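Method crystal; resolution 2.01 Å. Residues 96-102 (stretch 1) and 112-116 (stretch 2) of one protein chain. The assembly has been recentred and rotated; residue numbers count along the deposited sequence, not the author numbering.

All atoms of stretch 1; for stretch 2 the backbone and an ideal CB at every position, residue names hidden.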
ATOM      1  N   ASN A  96     -10.337 -31.823 -17.996  1.00 14.23           N
ATOM      2  CA  ASN A  96     -10.817 -32.948 -17.195  1.00 16.80           C
ATOM      3  C   ASN A  96     -10.477 -32.759 -15.723  1.00 14.85           C
ATOM      4  O   ASN A  96     -11.310 -33.028 -14.849  1.00 13.09           O
ATOM      5  CB  ASN A  96     -10.238 -34.272 -17.740  1.00 15.55           C
ATOM      6  CG  ASN A  96     -10.928 -34.708 -19.026  1.00 21.85           C
ATOM      7  OD1 ASN A  96     -11.960 -34.156 -19.374  1.00 17.91           O
ATOM      8  ND2 ASN A  96     -10.389 -35.716 -19.704  1.00 19.98           N
ATOM      9  N   ALA A  97      -9.266 -32.274 -15.431  1.00 12.39           N
ATOM     10  CA  ALA A  97      -8.883 -32.005 -14.048  1.00 13.38           C
ATOM     11  C   ALA A  97      -9.810 -30.989 -13.409  1.00 13.50           C
ATOM     12  O   ALA A  97     -10.310 -31.208 -12.304  1.00 12.85           O
ATOM     13  CB  ALA A  97      -7.440 -31.506 -13.986  1.00 14.67           C
ATOM     14  N   ILE A  98     -10.026 -29.850 -14.078  1.00 16.74           N
ATOM     15  CA  ILE A  98     -10.930 -28.820 -13.571  1.00 15.96           C
ATOM     16  C   ILE A  98     -12.350 -29.370 -13.418  1.00 15.24           C
ATOM     17  O   ILE A  98     -13.023 -29.122 -12.410  1.00 15.51           O
ATOM     18  CB  ILE A  98     -10.902 -27.600 -14.515  1.00 13.59           C
ATOM     19  CG1 ILE A  98      -9.591 -26.821 -14.370  1.00 11.86           C
ATOM     20  CG2 ILE A  98     -12.122 -26.713 -14.303  1.00 17.87           C
ATOM     21  CD1 ILE A  98      -9.330 -25.928 -15.521  1.00 15.42           C
ATOM     22  N   ASN A  99     -12.831 -30.117 -14.420  1.00 15.16           N
ATOM     23  CA  ASN A  99     -14.184 -30.682 -14.355  1.00 16.95           C
ATOM     24  C   ASN A  99     -14.358 -31.674 -13.216  1.00 18.68           C
ATOM     25  O   ASN A  99     -15.488 -31.865 -12.751  1.00 16.89           O
ATOM     26  CB  ASN A  99     -14.547 -31.369 -15.669  1.00 12.89           C
ATOM     27  CG  ASN A  99     -14.804 -30.380 -16.780  1.00 20.71           C
ATOM     28  OD1 ASN A  99     -14.937 -29.181 -16.533  1.00 21.46           O
ATOM     29  ND2 ASN A  99     -14.867 -30.871 -18.009  1.00 23.22           N
ATOM     30  N   SER A 100     -13.267 -32.280 -12.735  1.00 14.51           N
ATOM     31  CA  SER A 100     -13.368 -33.234 -11.635  1.00 17.96           C
ATOM     32  C   SER A 100     -13.603 -32.556 -10.301  1.00 19.60           C
ATOM     33  O   SER A 100     -13.895 -33.251  -9.327  1.00 19.19           O
ATOM     34  CB  SER A 100     -12.108 -34.097 -11.549  1.00 16.93           C
ATOM     35  OG  SER A 100     -10.985 -33.346 -11.068  1.00 18.22           O
ATOM     36  N   ILE A 101     -13.432 -31.232 -10.212  1.00 16.57           N
ATOM     37  CA  ILE A 101     -13.783 -30.536  -8.979  1.00 17.87           C
ATOM     38  C   ILE A 101     -15.297 -30.560  -8.806  1.00 19.59           C
ATOM     39  O   ILE A 101     -16.063 -30.192  -9.710  1.00 21.81           O
ATOM     40  CB  ILE A 101     -13.258 -29.089  -8.986  1.00 23.06           C
ATOM     41  CG1 ILE A 101     -11.735 -29.070  -9.061  1.00 19.37           C
ATOM     42  CG2 ILE A 101     -13.734 -28.363  -7.730  1.00 23.02           C
ATOM     43  CD1 ILE A 101     -11.074 -29.419  -7.783  1.00 21.26           C
ATOM     44  N   VAL A 102     -15.731 -30.983  -7.630  1.00 18.48           N
ATOM     45  CA  VAL A 102     -17.137 -31.026  -7.275  1.00 20.57           C
ATOM     46  C   VAL A 102     -17.510 -29.669  -6.687  1.00 22.27           C
ATOM     47  O   VAL A 102     -17.046 -29.312  -5.604  1.00 21.86           O
ATOM     48  CB  VAL A 102     -17.401 -32.166  -6.287  1.00 22.15           C
ATOM     49  CG1 VAL A 102     -18.863 -32.203  -5.905  1.00 20.94           C
ATOM     50  CG2 VAL A 102     -16.989 -33.499  -6.919  1.00 20.31           C
ATOM     51  N   UNK A 112     -15.348 -27.162  -3.698  1.00 18.34           N
ATOM     52  CA  UNK A 112     -14.329 -26.510  -4.513  1.00 19.65           C
ATOM     53  C   UNK A 112     -12.938 -27.036  -4.212  1.00 20.52           C
ATOM     54  O   UNK A 112     -12.759 -28.152  -3.732  1.00 17.50           O
ATOM     55  CB  UNK A 112     -14.367 -24.996  -4.295  1.00 19.65           C
ATOM     56  N   UNK A 113     -11.937 -26.218  -4.504  1.00 17.79           N
ATOM     57  CA  UNK A 113     -10.576 -26.566  -4.142  1.00 18.13           C
ATOM     58  C   UNK A 113      -9.575 -26.087  -5.176  1.00 17.85           C
ATOM     59  O   UNK A 113      -9.898 -25.329  -6.079  1.00 20.06           O
ATOM     60  CB  UNK A 113     -10.451 -28.080  -3.957  1.00 18.13           C
ATOM     61  N   UNK A 114      -8.338 -26.549  -5.020  1.00 16.81           N
ATOM     62  CA  UNK A 114      -7.227 -26.135  -5.869  1.00 16.35           C
ATOM     63  C   UNK A 114      -7.065 -27.143  -6.994  1.00 15.53           C
ATOM     64  O   UNK A 114      -7.133 -28.358  -6.764  1.00 13.05           O
ATOM     65  CB  UNK A 114      -5.933 -26.005  -5.063  1.00 16.35           C
ATOM     66  N   UNK A 115      -6.834 -26.639  -8.207  1.00 11.39           N
ATOM     67  CA  UNK A 115      -6.307 -27.416  -9.322  1.00 12.09           C
ATOM     68  C   UNK A 115      -4.844 -27.024  -9.500  1.00 15.58           C
ATOM     69  O   UNK A 115      -4.530 -25.877  -9.849  1.00 14.03           O
ATOM     70  CB  UNK A 115      -7.110 -27.181 -10.603  1.00 12.09           C
ATOM     71  N   UNK A 116      -3.935 -27.965  -9.276  1.00 12.43           N
ATOM     72  CA  UNK A 116      -2.519 -27.650  -9.177  1.00 13.86           C
ATOM     73  C   UNK A 116      -1.797 -28.080 -10.444  1.00 15.71           C
ATOM     74  O   UNK A 116      -1.983 -29.212 -10.912  1.00 14.43           O
ATOM     75  CB  UNK A 116      -1.899 -28.324  -7.951  1.00 13.86           C
TER

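Position 112 lies beside the last residue of stretch 1, its CA 6.0 Å from the CA of Val102. The CA-to-CB bond points away from stretch 1, so a side chain here would gain little from the contact; the ideal CB stays 4.9 Å from Ile101 CG2. The backbone is more telling: phi is 114°, and a positive value favours glycine by itself. The deposited residue is Gly112, and its backbone does the work. Its CA packs against the methyl of Ile101, with CG2 to CA at 3.8 Å. Its N gives a weak hydrogen bond to Val102 O, 3.3 Å long and bent to 129°. A water reinforces the junction, donating to Val102 O at 2.6 Å and accepting from Gly112 N at 3.1 Å, so that one donor and one acceptor are joined both directly and through solvent.

At 113 the strand begins, and the backbone again decides. With phi 145° and psi -170°, a CB would be jammed against the carbonyl O of position 112; that alone calls for glycine. Stretch 1 adds no such veto, since the ideal CB lies 4.1 Å from Ile101 CD1, an ordinary apolar distance. Gly113 is what the chain has, and its N sits 4.3 Å from Ile101 CG2.

Position 114 has ordinary strand angles and points away, with nothing of stretch 1 within 5.5 Å of its ideal CB. Stretch 1 therefore sets no preference, and many side chains would do. The residue is Ile114, whose contact here is made by the backbone: its O is 4.2 Å from Ile101 CD1.

Position 115 is where the strand turns a side chain toward stretch 1. The ideal CB is 4.5 Å from Ile98 CG1 and 5.2 Å from Ile101 CG1, and Ala97 offers a methyl nearby. The surroundings are mainly hydrocarbon, although Ala97 O is 5.4 Å from the ideal CB; that oxygen already accepts a hydrogen bond from Ser100 OG. A compact or medium apolar side chain suits, with valine, isoleucine or leucine all plausible, and the beta-branched ones fitting a strand well. The deposited Val115, with chi1 at 175° (t), spreads its two methyls over this surface. CG2 lies 3.8 Å from Ile101 CG1 and 4.1 Å from Ile98 CG1, while CG1 comes within 4.3 Å of Ala97 CB. One small side chain thus touches three residues.

Position 116 is out of reach, so stretch 1 sets no preference and many side chains would suit. It is Tyr116, which makes no contact here.

Stretch 2, residues 112-116: GGIVY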
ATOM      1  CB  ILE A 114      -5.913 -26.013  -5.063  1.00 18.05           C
ATOM      2  CG1 ILE A 114      -5.972 -24.848  -4.066  1.00 22.12           C
ATOM      3  CG2 ILE A 114      -4.705 -25.871  -6.000  1.00 13.94           C
ATOM      4  CD1 ILE A 114      -4.642 -24.623  -3.296  1.00 23.71           C
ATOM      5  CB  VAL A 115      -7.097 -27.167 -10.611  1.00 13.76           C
ATOM      6  CG1 VAL A 115      -6.422 -27.914 -11.777  1.00 13.52           C
ATOM      7  CG2 VAL A 115      -8.551 -27.620 -10.442  1.00 13.60           C
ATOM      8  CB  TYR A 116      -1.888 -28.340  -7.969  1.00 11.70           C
ATOM      9  CG  TYR A 116      -0.413 -28.045  -7.926  1.00 13.37           C
ATOM     10  CD1 TYR A 116       0.041 -26.775  -7.592  1.00 14.53           C
ATOM     11  CD2 TYR A 116       0.522 -29.011  -8.279  1.00 16.32           C
ATOM     12  CE1 TYR A 116       1.415 -26.481  -7.565  1.00 17.42           C
ATOM     13  CE2 TYR A 116       1.885 -28.728  -8.262  1.00 19.12           C
ATOM     14  CZ  TYR A 116       2.325 -27.470  -7.904  1.00 17.21           C
ATOM     15  OH  TYR A 116       3.682 -27.194  -7.893  1.00 25.33           O
TER
HETATM   16  O   HOH W   1     -15.898 -30.195  -3.482  1.00 27.58           O
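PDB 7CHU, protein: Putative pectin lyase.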